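Local structure of acyl-[acyl-carrier-protein]--UDP-N-acetylglucosamine O-acyltransferase (4E6U) at residues A[54-59]-A[68-73]; A[77-82]-A[100-105]. The protein transfers an acyl chain from acyl carrier protein to UDP-N-acetylglucosamine, the opening step of lipid A synthesis in the lipopolysaccharide pathway. All coordinates share one frame; numbering follows the deposited sequence.

Contact 1 of 2, residues A[54-59]-A[68-73]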
loop_
_atom_site.group_PDB
_atom_site.type_symbol
_atom_site.label_atom_id
_atom_site.label_comp_id
_atom_site.label_asym_id
_atom_site.label_seq_id
_atom_site.Cartn_x
_atom_site.Cartn_y
_atom_site.Cartn_z
ATOM N N GLY A 54 -17.112 2.230 16.240
ATOM C CA GLY A 54 -18.439 2.097 16.822
ATOM C C GLY A 54 -19.158 0.977 16.134
ATOM O O GLY A 54 -18.691 0.462 15.112
ATOM N N PHE A 55 -20.291 0.563 16.705
ATOM C CA PHE A 55 -21.213 -0.340 15.996
ATOM C C PHE A 55 -20.500 -1.574 15.447
ATOM O O PHE A 55 -20.640 -1.934 14.277
ATOM C CB PHE A 55 -21.982 0.437 14.910
ATOM C CG PHE A 55 -22.751 1.582 15.460
ATOM C CD1 PHE A 55 -24.077 1.399 15.854
ATOM C CD2 PHE A 55 -22.151 2.820 15.657
ATOM C CE1 PHE A 55 -24.798 2.452 16.412
ATOM C CE2 PHE A 55 -22.873 3.879 16.206
ATOM C CZ PHE A 55 -24.191 3.687 16.587
ATOM N N THR A 56 -19.746 -2.222 16.326
ATOM C CA THR A 56 -18.917 -3.356 15.965
ATOM C C THR A 56 -19.065 -4.447 17.014
ATOM O O THR A 56 -18.963 -4.168 18.218
ATOM C CB THR A 56 -17.423 -2.917 15.842
ATOM O OG1 THR A 56 -17.316 -1.970 14.763
ATOM C CG2 THR A 56 -16.507 -4.080 15.533
ATOM N N ARG A 57 -19.309 -5.674 16.558
ATOM C CA ARG A 57 -19.325 -6.840 17.432
ATOM C C ARG A 57 -18.081 -7.642 17.138
ATOM O O ARG A 57 -17.856 -8.009 15.982
ATOM C CB ARG A 57 -20.572 -7.699 17.182
ATOM C CG ARG A 57 -21.856 -6.961 17.472
ATOM C CD ARG A 57 -23.092 -7.818 17.191
ATOM N NE ARG A 57 -24.286 -6.974 17.163
ATOM C CZ ARG A 57 -24.905 -6.547 16.064
ATOM N NH1 ARG A 57 -24.475 -6.895 14.853
ATOM N NH2 ARG A 57 -25.975 -5.767 16.180
ATOM N N ILE A 58 -17.246 -7.863 18.150
ATOM C CA ILE A 58 -16.003 -8.616 18.030
ATOM C C ILE A 58 -16.120 -9.876 18.872
ATOM O O ILE A 58 -16.480 -9.795 20.044
ATOM C CB ILE A 58 -14.789 -7.770 18.500
ATOM C CG1 ILE A 58 -14.678 -6.529 17.608
ATOM C CG2 ILE A 58 -13.503 -8.594 18.477
ATOM C CD1 ILE A 58 -13.711 -5.465 18.098
ATOM N N GLY A 59 -15.819 -11.020 18.281
ATOM C CA GLY A 59 -15.917 -12.302 18.986
ATOM C C GLY A 59 -14.771 -12.594 19.928
ATOM O O GLY A 59 -14.144 -11.686 20.478
ATOM N N ALA A 68 -4.554 -0.172 13.958
ATOM C CA ALA A 68 -5.701 -0.671 13.217
ATOM C C ALA A 68 -6.916 0.207 13.467
ATOM O O ALA A 68 -7.192 0.636 14.599
ATOM C CB ALA A 68 -5.979 -2.091 13.617
ATOM N N SER A 69 -7.655 0.459 12.388
ATOM C CA SER A 69 -8.909 1.200 12.426
ATOM C C SER A 69 -10.030 0.206 12.159
ATOM O O SER A 69 -10.185 -0.291 11.035
ATOM C CB SER A 69 -8.890 2.285 11.357
ATOM O OG SER A 69 -10.123 2.974 11.318
ATOM N N VAL A 70 -10.762 -0.110 13.205
ATOM C CA VAL A 70 -11.703 -1.233 13.169
ATOM C C VAL A 70 -13.111 -0.713 13.338
ATOM O O VAL A 70 -13.418 -0.056 14.337
ATOM C CB VAL A 70 -11.362 -2.250 14.288
ATOM C CG1 VAL A 70 -12.354 -3.424 14.299
ATOM C CG2 VAL A 70 -9.972 -2.798 14.073
ATOM N N GLY A 71 -13.983 -1.000 12.379
ATOM C CA GLY A 71 -15.390 -0.573 12.526
ATOM C C GLY A 71 -15.554 0.924 12.412
ATOM O O GLY A 71 -16.246 1.560 13.213
ATOM N N GLU A 72 -14.887 1.493 11.417
ATOM C CA GLU A 72 -15.055 2.895 11.094
ATOM C C GLU A 72 -16.088 3.037 9.981
ATOM O O GLU A 72 -16.333 2.074 9.244
ATOM C CB GLU A 72 -13.696 3.498 10.680
ATOM C CG GLU A 72 -13.695 5.030 10.519
ATOM C CD GLU A 72 -14.332 5.734 11.725
ATOM O OE1 GLU A 72 -13.623 5.938 12.729
ATOM O OE2 GLU A 72 -15.551 6.054 11.702
ATOM N N VAL A 73 -16.685 4.221 9.866
ATOM C CA VAL A 73 -17.659 4.486 8.812
ATOM C C VAL A 73 -17.014 4.244 7.454
ATOM O O VAL A 73 -15.813 4.462 7.239
ATOM C CB VAL A 73 -18.219 5.930 8.897
ATOM C CG1 VAL A 73 -19.056 6.117 10.160
ATOM C CG2 VAL A 73 -17.116 6.989 8.779
#

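Contact 2 of 2, residues A[77-82]-A[100-105]. With EDO (1,2-ethanediol), chain G.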
loop_
_atom_site.group_PDB
_atom_site.type_symbol
_atom_site.label_atom_id
_atom_site.label_comp_id
_atom_site.label_asym_id
_atom_site.label_seq_id
_atom_site.Cartn_x
_atom_site.Cartn_y
_atom_site.Cartn_z
ATOM N N LEU A 77 -19.448 7.289 -0.973
ATOM C CA LEU A 77 -20.014 8.641 -0.974
ATOM C C LEU A 77 -21.543 8.640 -0.875
ATOM O O LEU A 77 -22.128 9.672 -0.550
ATOM C CB LEU A 77 -19.520 9.475 -2.174
ATOM C CG LEU A 77 -18.064 9.969 -2.104
ATOM C CD1 LEU A 77 -17.646 10.572 -3.448
ATOM C CD2 LEU A 77 -17.822 10.964 -0.962
ATOM N N LYS A 78 -22.167 7.483 -1.100
ATOM C CA LYS A 78 -23.623 7.341 -0.942
ATOM C C LYS A 78 -24.049 7.308 0.519
ATOM O O LYS A 78 -25.211 7.576 0.835
ATOM C CB LYS A 78 -24.140 6.085 -1.637
ATOM C CG LYS A 78 -24.005 6.095 -3.151
ATOM C CD LYS A 78 -24.560 4.811 -3.735
ATOM N N TYR A 79 -23.115 6.976 1.409
ATOM C CA TYR A 79 -23.429 6.853 2.827
ATOM C C TYR A 79 -23.936 8.175 3.397
ATOM O O TYR A 79 -23.342 9.229 3.160
ATOM C CB TYR A 79 -22.203 6.353 3.606
ATOM C CG TYR A 79 -22.474 6.182 5.077
ATOM C CD1 TYR A 79 -23.170 5.072 5.551
ATOM C CD2 TYR A 79 -22.033 7.132 5.988
ATOM C CE1 TYR A 79 -23.436 4.918 6.913
ATOM C CE2 TYR A 79 -22.287 6.991 7.346
ATOM C CZ TYR A 79 -22.980 5.883 7.799
ATOM O OH TYR A 79 -23.218 5.767 9.149
ATOM N N LYS A 80 -25.051 8.121 4.127
ATOM C CA LYS A 80 -25.668 9.331 4.691
ATOM C C LYS A 80 -25.944 9.228 6.198
ATOM O O LYS A 80 -26.984 9.680 6.687
ATOM C CB LYS A 80 -26.956 9.696 3.937
ATOM C CG LYS A 80 -26.773 9.955 2.430
ATOM C CD LYS A 80 -28.065 10.479 1.768
ATOM C CE LYS A 80 -29.255 9.510 1.898
ATOM N NZ LYS A 80 -29.294 8.432 0.856
ATOM N N GLY A 81 -25.011 8.626 6.924
ATOM C CA GLY A 81 -25.076 8.601 8.384
ATOM C C GLY A 81 -25.973 7.532 8.986
ATOM O O GLY A 81 -26.230 7.550 10.187
ATOM N N GLU A 82 -26.438 6.594 8.164
ATOM C CA GLU A 82 -27.309 5.520 8.637
ATOM C C GLU A 82 -26.605 4.577 9.615
ATOM O O GLU A 82 -25.375 4.431 9.590
ATOM C CB GLU A 82 -27.855 4.709 7.464
ATOM C CG GLU A 82 -28.664 5.510 6.442
ATOM C CD GLU A 82 -27.831 6.056 5.277
ATOM O OE1 GLU A 82 -26.579 6.016 5.310
ATOM O OE2 GLU A 82 -28.438 6.541 4.302
ATOM N N LEU A 100 -10.984 -1.662 8.646
ATOM C CA LEU A 100 -12.179 -2.479 8.445
ATOM C C LEU A 100 -13.369 -1.560 8.598
ATOM O O LEU A 100 -13.560 -0.944 9.648
ATOM C CB LEU A 100 -12.256 -3.635 9.452
ATOM C CG LEU A 100 -11.309 -4.795 9.175
ATOM C CD1 LEU A 100 -9.958 -4.527 9.829
ATOM C CD2 LEU A 100 -11.923 -6.104 9.680
ATOM N N HIS A 101 -14.177 -1.446 7.550
ATOM C CA HIS A 101 -15.256 -0.464 7.544
ATOM C C HIS A 101 -16.642 -1.072 7.636
ATOM O O HIS A 101 -16.857 -2.181 7.181
ATOM C CB HIS A 101 -15.156 0.441 6.323
ATOM C CG HIS A 101 -13.994 1.371 6.383
ATOM N ND1 HIS A 101 -13.572 2.108 5.299
ATOM C CD2 HIS A 101 -13.142 1.657 7.400
ATOM C CE1 HIS A 101 -12.525 2.835 5.657
ATOM N NE2 HIS A 101 -12.251 2.590 6.929
ATOM N N ARG A 102 -17.544 -0.313 8.247
ATOM C CA ARG A 102 -18.924 -0.741 8.456
ATOM C C ARG A 102 -19.700 -0.712 7.145
ATOM O O ARG A 102 -19.228 -0.185 6.132
ATOM C CB ARG A 102 -19.571 0.125 9.532
ATOM C CG ARG A 102 -18.779 0.082 10.855
ATOM C CD ARG A 102 -19.576 0.586 12.041
ATOM N NE ARG A 102 -20.173 1.915 11.855
ATOM C CZ ARG A 102 -19.704 3.052 12.376
ATOM N NH1 ARG A 102 -18.591 3.081 13.098
ATOM N NH2 ARG A 102 -20.365 4.190 12.182
ATOM N N GLY A 103 -20.891 -1.313 7.165
ATOM C CA GLY A 103 -21.670 -1.475 5.927
ATOM C C GLY A 103 -22.455 -0.261 5.471
ATOM O O GLY A 103 -22.321 0.832 6.004
ATOM N N THR A 104 -23.279 -0.480 4.445
ATOM C CA THR A 104 -24.163 0.564 3.926
ATOM C C THR A 104 -25.586 0.026 3.869
ATOM O O THR A 104 -25.804 -1.175 3.706
ATOM C CB THR A 104 -23.762 1.043 2.519
ATOM O OG1 THR A 104 -23.836 -0.052 1.597
ATOM C CG2 THR A 104 -22.341 1.627 2.519
ATOM N N VAL A 105 -26.555 0.931 3.991
ATOM C CA VAL A 105 -27.957 0.503 3.963
ATOM C C VAL A 105 -28.404 0.003 2.596
ATOM O O VAL A 105 -29.336 -0.789 2.519
ATOM C CB VAL A 105 -28.935 1.566 4.509
ATOM C CG1 VAL A 105 -28.667 1.799 5.995
ATOM C CG2 VAL A 105 -28.872 2.861 3.699
HETATM C C1 EDO G . -16.059 7.288 -4.220
HETATM O O1 EDO G . -16.257 6.651 -5.488
HETATM C C2 EDO G . -16.709 6.452 -3.125
HETATM O O2 EDO G . -18.128 6.427 -3.338
HETATM O O HOH W 1 -21.817 3.238 9.618
HETATM O O HOH W 2 -25.619 3.649 3.925
#

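Contact 1 of 2, residues A[54-59]-A[68-73]
Gly71 O accepts two donors: the backbone N of Gly54 and NH1 of Arg102. The Gly54 N bond is weak, 3.2 Å from N to O and bent to 127° at the hydrogen, whereas the guanidinium gives a regular hydrogen bond. Gly54 O lies 3.3 Å from Gly71 O, two acceptors close together; Arg102 NH1, which also makes a weak bond to Gly54 O, sets a positive charge beside both and probably eases the repulsion between them. Gly54 O has a firmer partner within its own segment, Thr56 OG1 at 2.8 Å, with the hydroxyl standing above the carbonyl plane, 48° out of it. With chi1 at -64°, OG1 sits beside the backbone N of Thr56 while CG2 runs anti to it, and this rotation serves both ends of the threonine: the hydroxyl reaches Gly54 O and comes to 3.3 Å from Gly71 CA, while CG2 faces Val70 CG1 at 4.4 Å. The fold is the left-handed parallel beta-helix of hexapeptide-repeat acyltransferases. Strands 56-58 and 69-70 belong to different sheets of it, and Gly71, at positive phi, is the corner where the chain turns out of strand 69-70; having no side chain, it lets the Thr56 hydroxyl lie close against its CA. Both Thr56 and Val70 also pack on Leu86 of strand 85-88. Past the corner, Glu72 folds back on the main chain, and Val73 N donates an almost straight bond of 2.8 Å to the anti side of Glu72 OE2, coming in from out of the carboxylate plane.

Contact 2 of 2, residues A[77-82]-A[100-105]
Glu82 meets Val105 through a bent chain: chi1 of -59° lays its CG beside the backbone N, and chi2 of 92° then kinks the carboxylate away from an extended path. The contact joins a loop that projects from the left-handed beta-helix, between strands 69-70 and 85-88, to the chain leaving strand 99-101. The two side chains cross at about a right angle, with Glu82 CB 3.4 Å from Val105 CG1, and the carboxyl carbon CD 3.7 Å from CG2. The kink also carries OE1 back to Lys80 N, from which it accepts a bond of 2.9 Å on its syn side, out of the carboxylate plane, closing the turn through Gly81. Water 2 extends this grip across the contact, donating to Glu82 OE1 at 2.9 Å and accepting from Val105 N at the same distance. Tyr79 closes on the same turn: its hydroxyl donates to Glu82 O at 2.6 Å, tilted from the carbonyl plane, and Gly81 N lies over one face of the ring, toward the rim. Leu77 N donates a 2.8 Å bond to O2 of an ethanediol, probably from the crystallisation liquor. The Tyr79 hydroxyl sits near the plane of the Arg102 guanidinium, at its edge; Arg102 NH1 bonds Gly71 O. Water 1 accepts from Arg102 NE at 3.1 Å and donates to Tyr79 OH at 2.9 Å.

Overall arrangement
Contacts 1 and 2 follow one another along the chain, their centres about 13 Å apart, and join through neighbouring strands 69-70 and 99-101 of one parallel sheet. Gly71 N of contact 1 lies 2.8 Å from Leu100 O of contact 2, a probable backbone hydrogen bond. Arg102 belongs to contact 2 yet reaches contact 1 directly, its CD packing 3.2 Å from Gly54 O, and it reaches loop 77-82 through water 1. A sulfate, probably from the crystallisation liquor, lies about 6 Å from the Arg102 side chain. Both contacts reach the second subunit, where Glu96 OE2 bonds Ser69 OG and His101 NE2; in LpxA enzymes the active sites lie between subunits.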